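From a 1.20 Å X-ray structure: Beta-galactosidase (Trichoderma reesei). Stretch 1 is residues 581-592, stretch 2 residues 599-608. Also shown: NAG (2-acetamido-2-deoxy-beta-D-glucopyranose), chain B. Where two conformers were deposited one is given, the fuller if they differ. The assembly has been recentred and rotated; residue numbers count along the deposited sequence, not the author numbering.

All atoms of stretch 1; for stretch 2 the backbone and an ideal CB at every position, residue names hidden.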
# COMPACT_ATOMS: atom_id res chain seq x y z
N SER A 581 5.34 13.70 -25.02
CA SER A 581 4.71 12.41 -24.80
C SER A 581 4.32 11.74 -26.13
O SER A 581 4.47 12.37 -27.18
CB SER A 581 3.45 12.60 -23.95
OG SER A 581 2.43 13.25 -24.72
N VAL A 582 3.82 10.52 -26.05
CA VAL A 582 3.07 9.93 -27.16
C VAL A 582 1.79 9.41 -26.52
O VAL A 582 1.79 8.99 -25.34
CB VAL A 582 3.81 8.81 -27.89
CG1 VAL A 582 5.16 9.27 -28.42
CG2 VAL A 582 3.98 7.60 -26.99
N ILE A 583 0.70 9.47 -27.24
CA ILE A 583 -0.58 9.04 -26.73
C ILE A 583 -0.89 7.67 -27.33
O ILE A 583 -0.75 7.52 -28.54
CB ILE A 583 -1.70 10.03 -27.06
CG1 ILE A 583 -1.43 11.41 -26.42
CG2 ILE A 583 -3.06 9.49 -26.64
CD1 ILE A 583 -2.30 12.53 -26.93
N ILE A 584 -1.22 6.70 -26.47
CA ILE A 584 -1.47 5.35 -27.01
C ILE A 584 -2.85 4.90 -26.55
O ILE A 584 -3.17 4.94 -25.36
CB ILE A 584 -0.37 4.36 -26.56
CG1 ILE A 584 0.99 4.80 -27.12
CG2 ILE A 584 -0.73 2.91 -26.95
CD1 ILE A 584 2.19 3.95 -26.80
N ASN A 585 -3.65 4.44 -27.52
CA ASN A 585 -4.97 3.89 -27.23
C ASN A 585 -4.88 2.36 -27.31
O ASN A 585 -4.66 1.84 -28.45
CB ASN A 585 -5.97 4.47 -28.22
CG ASN A 585 -7.31 3.77 -28.22
OD1 ASN A 585 -7.68 3.14 -27.23
ND2 ASN A 585 -8.01 3.88 -29.36
N GLY A 586 -5.04 1.69 -26.19
CA GLY A 586 -5.02 0.24 -26.16
C GLY A 586 -3.98 -0.23 -25.17
O GLY A 586 -2.96 0.43 -24.88
N GLY A 587 -4.21 -1.43 -24.65
CA GLY A 587 -3.23 -2.10 -23.80
C GLY A 587 -3.68 -2.12 -22.35
O GLY A 587 -4.33 -1.20 -21.85
N TYR A 588 -3.27 -3.18 -21.64
CA TYR A 588 -3.50 -3.28 -20.21
C TYR A 588 -2.57 -2.37 -19.41
O TYR A 588 -2.93 -1.89 -18.33
CB TYR A 588 -3.28 -4.72 -19.83
CG TYR A 588 -3.19 -5.09 -18.37
CD1 TYR A 588 -4.30 -5.26 -17.53
CD2 TYR A 588 -1.92 -5.32 -17.84
CE1 TYR A 588 -4.18 -5.62 -16.21
CE2 TYR A 588 -1.77 -5.71 -16.51
CZ TYR A 588 -2.91 -5.84 -15.72
OH TYR A 588 -2.76 -6.24 -14.41
N LEU A 589 -1.38 -2.12 -19.96
CA LEU A 589 -0.43 -1.21 -19.38
C LEU A 589 0.52 -0.73 -20.48
O LEU A 589 1.03 -1.58 -21.23
CB LEU A 589 0.41 -1.89 -18.28
CG LEU A 589 1.51 -1.05 -17.63
CD1 LEU A 589 0.93 0.20 -16.92
CD2 LEU A 589 2.26 -1.90 -16.60
N ILE A 590 0.78 0.57 -20.56
CA ILE A 590 1.94 1.06 -21.31
C ILE A 590 2.96 1.53 -20.31
O ILE A 590 2.67 2.41 -19.51
CB ILE A 590 1.55 2.18 -22.28
CG1 ILE A 590 0.48 1.69 -23.25
CG2 ILE A 590 2.80 2.73 -22.94
CD1 ILE A 590 0.94 0.60 -24.23
N ARG A 591 4.10 0.85 -20.30
CA ARG A 591 5.13 1.14 -19.33
C ARG A 591 6.01 2.29 -19.76
O ARG A 591 6.38 3.11 -18.91
CB ARG A 591 6.04 -0.10 -19.11
CG ARG A 591 5.27 -1.25 -18.46
CD ARG A 591 6.23 -2.51 -18.42
NE ARG A 591 5.45 -3.58 -17.79
CZ ARG A 591 5.32 -3.73 -16.49
NH1 ARG A 591 5.95 -2.96 -15.60
NH2 ARG A 591 4.55 -4.72 -16.06
N SER A 592 6.41 2.34 -21.02
CA SER A 592 7.39 3.36 -21.45
C SER A 592 7.41 3.39 -22.96
O SER A 592 6.98 2.44 -23.63
CB SER A 592 8.79 2.98 -20.96
OG SER A 592 9.24 1.75 -21.52
N UNK A 599 13.12 4.66 -34.93
CA UNK A 599 12.16 3.69 -34.35
C UNK A 599 11.59 4.16 -33.02
O UNK A 599 12.28 4.66 -32.15
CB UNK A 599 12.83 2.33 -34.15
N UNK A 600 10.28 4.00 -32.90
CA UNK A 600 9.61 4.17 -31.61
C UNK A 600 9.44 2.80 -30.98
O UNK A 600 8.83 1.90 -31.60
CB UNK A 600 8.26 4.87 -31.77
N UNK A 601 9.97 2.62 -29.78
CA UNK A 601 9.93 1.34 -29.06
C UNK A 601 8.98 1.48 -27.89
O UNK A 601 9.17 2.41 -27.09
CB UNK A 601 11.32 0.92 -28.58
N UNK A 602 8.00 0.63 -27.76
CA UNK A 602 7.02 0.69 -26.70
C UNK A 602 7.19 -0.55 -25.81
O UNK A 602 7.28 -1.66 -26.35
CB UNK A 602 5.60 0.78 -27.27
N UNK A 603 7.17 -0.35 -24.51
CA UNK A 603 7.06 -1.47 -23.60
C UNK A 603 5.64 -1.52 -23.04
O UNK A 603 5.19 -0.48 -22.53
CB UNK A 603 8.09 -1.36 -22.48
N UNK A 604 4.99 -2.65 -23.15
CA UNK A 604 3.57 -2.74 -22.86
C UNK A 604 3.21 -4.11 -22.26
O UNK A 604 3.95 -5.06 -22.53
CB UNK A 604 2.76 -2.49 -24.13
N UNK A 605 2.12 -4.15 -21.53
CA UNK A 605 1.57 -5.42 -21.08
C UNK A 605 0.16 -5.59 -21.66
O UNK A 605 -0.56 -4.61 -21.82
CB UNK A 605 1.55 -5.49 -19.55
N UNK A 606 -0.16 -6.83 -21.97
CA UNK A 606 -1.45 -7.17 -22.54
C UNK A 606 -2.10 -8.32 -21.77
O UNK A 606 -1.52 -9.39 -21.60
CB UNK A 606 -1.30 -7.54 -24.02
N UNK A 607 -3.31 -8.10 -21.25
CA UNK A 607 -4.00 -9.20 -20.56
C UNK A 607 -5.13 -9.75 -21.43
O UNK A 607 -5.66 -10.83 -21.10
CB UNK A 607 -4.55 -8.73 -19.21
N UNK A 608 -5.47 -9.04 -22.50
CA UNK A 608 -6.48 -9.47 -23.45
C UNK A 608 -5.98 -9.00 -24.81
O UNK A 608 -5.12 -8.11 -24.97
CB UNK A 608 -7.87 -8.91 -23.12
C1 NAG B . -7.77 -7.14 -18.31
C2 NAG B . -8.80 -7.83 -17.36
C3 NAG B . -10.09 -7.02 -17.32
C4 NAG B . -9.74 -5.56 -16.87
C5 NAG B . -8.64 -5.00 -17.79
C6 NAG B . -8.14 -3.66 -17.26
C7 NAG B . -8.50 -10.25 -17.51
C8 NAG B . -8.96 -11.51 -18.18
N2 NAG B . -9.11 -9.13 -17.91
O3 NAG B . -10.92 -7.61 -16.31
O4 NAG B . -10.90 -4.77 -17.10
O5 NAG B . -7.51 -5.87 -17.70
O6 NAG B . -7.32 -3.08 -18.27
O7 NAG B . -7.53 -10.21 -16.73

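Strand 599-605 runs antiparallel to strand 589-592, and positions 603 to 605 pair with it.

At 599 nothing of stretch 1 lies near the ideal CB. Many residues would suit; it is Ala599.

At 600 CA-to-CB points toward stretch 1, but no atom lies within 5.5 Å. A long apolar side chain could reach Val582. Leu600 does so: CD1 is 4.5 Å from Val582 CG1.

Position 601 points sideways into space that stretch 1 leaves open, and places little demand on the residue. It is Ser601. Its backbone O accepts a hydrogen bond from a water 3.2 Å away, which is also bonded to Ser592 OG.

At 602 the CB is 4.7 Å from Ile584 CD1. A beta-branched or other apolar side chain would suit. Val602 places CG1 4.0 Å from Ile584 CD1 and 4.1 Å from Ile590 CD1.

At 603 the backbone pairs with Ser592: N of 603 donates to Ser592 O (2.9 Å). A bulge shifts the register here, and O of 603 accepts from Arg591 N (2.8 Å) and weakly from Ser592 N (3.4 Å). The CB lies beside Ser592 OG and Arg591 CB, so several polar or aliphatic residues would fit. Gln603 is found; its CB is 3.4 Å from Ser592 OG, and its end leads away.

At 604 the CB is 3.6 Å from Ile590 CD1 and 3.5 Å from Leu589 O. That closeness favours a small residue. Ala604 packs its CB 3.7 Å from Ile590 CD1.

At 605 the CB shares a sheet face with Leu589, 4.7 Å from Arg591 NH2. The guanidinium calls for an acid; Asp or Glu could be considered. Asp605 forms a salt bridge with two near-linear hydrogen bonds: Arg591 NE to Asp605 OD1 and Arg591 NH2 to Asp605 OD2, both 2.8 Å. Its backbone N donates to Leu589 O (2.8 Å), and its O accepts from Leu589 N (3.2 Å).

At 606 CA-to-CB points away, so a small residue would miss stretch 1 and a large one could curl back. Phe606 does: CE1 comes 4.2 Å from Gly587 CA.

At 607 the CB is 3.9 Å from Tyr588 CD1, and the NAG lies nearby. An attached sugar points to Asn. Asn607 ND2 is bonded to NAG C1 (1.4 Å), and its CB sits over the Tyr588 ring face, 4.2 Å from the centroid. NAG O5 lies at the ring edge, 3.3 Å from Tyr588 CD1.

At 608 CA-to-CB points sideways, with no contact. Many residues would do; it is Val608.

Stretch 2 (599-608) ALSVQADFNV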
# COMPACT_ATOMS: atom_id res chain seq x y z
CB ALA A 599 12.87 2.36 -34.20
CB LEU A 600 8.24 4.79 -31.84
CG LEU A 600 7.35 4.90 -30.59
CD1 LEU A 600 7.91 5.93 -29.62
CD2 LEU A 600 5.91 5.26 -30.94
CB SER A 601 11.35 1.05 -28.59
OG SER A 601 11.46 -0.18 -27.90
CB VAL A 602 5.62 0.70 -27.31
CG1 VAL A 602 4.56 0.83 -26.21
CG2 VAL A 602 5.47 1.82 -28.35
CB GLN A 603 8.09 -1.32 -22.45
CG GLN A 603 9.54 -1.38 -22.95
CD GLN A 603 9.92 -2.70 -23.60
OE1 GLN A 603 10.43 -2.69 -24.75
NE2 GLN A 603 9.73 -3.83 -22.91
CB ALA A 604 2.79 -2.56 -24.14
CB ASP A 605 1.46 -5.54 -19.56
CG ASP A 605 2.81 -5.64 -18.88
OD1 ASP A 605 3.84 -5.16 -19.40
OD2 ASP A 605 2.87 -6.26 -17.75
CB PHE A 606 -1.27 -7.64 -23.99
CG PHE A 606 -0.59 -6.58 -24.83
CD1 PHE A 606 -1.32 -5.50 -25.32
CD2 PHE A 606 0.77 -6.70 -25.13
CE1 PHE A 606 -0.73 -4.52 -26.10
CE2 PHE A 606 1.36 -5.71 -25.92
CZ PHE A 606 0.63 -4.63 -26.40
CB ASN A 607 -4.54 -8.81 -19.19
CG ASN A 607 -5.70 -7.83 -19.26
OD1 ASN A 607 -5.82 -7.05 -20.21
ND2 ASN A 607 -6.56 -7.90 -18.24
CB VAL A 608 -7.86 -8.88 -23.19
CG1 VAL A 608 -8.38 -9.36 -21.87
CG2 VAL A 608 -7.83 -7.35 -23.28
O HOH W 1 10.45 1.94 -24.17
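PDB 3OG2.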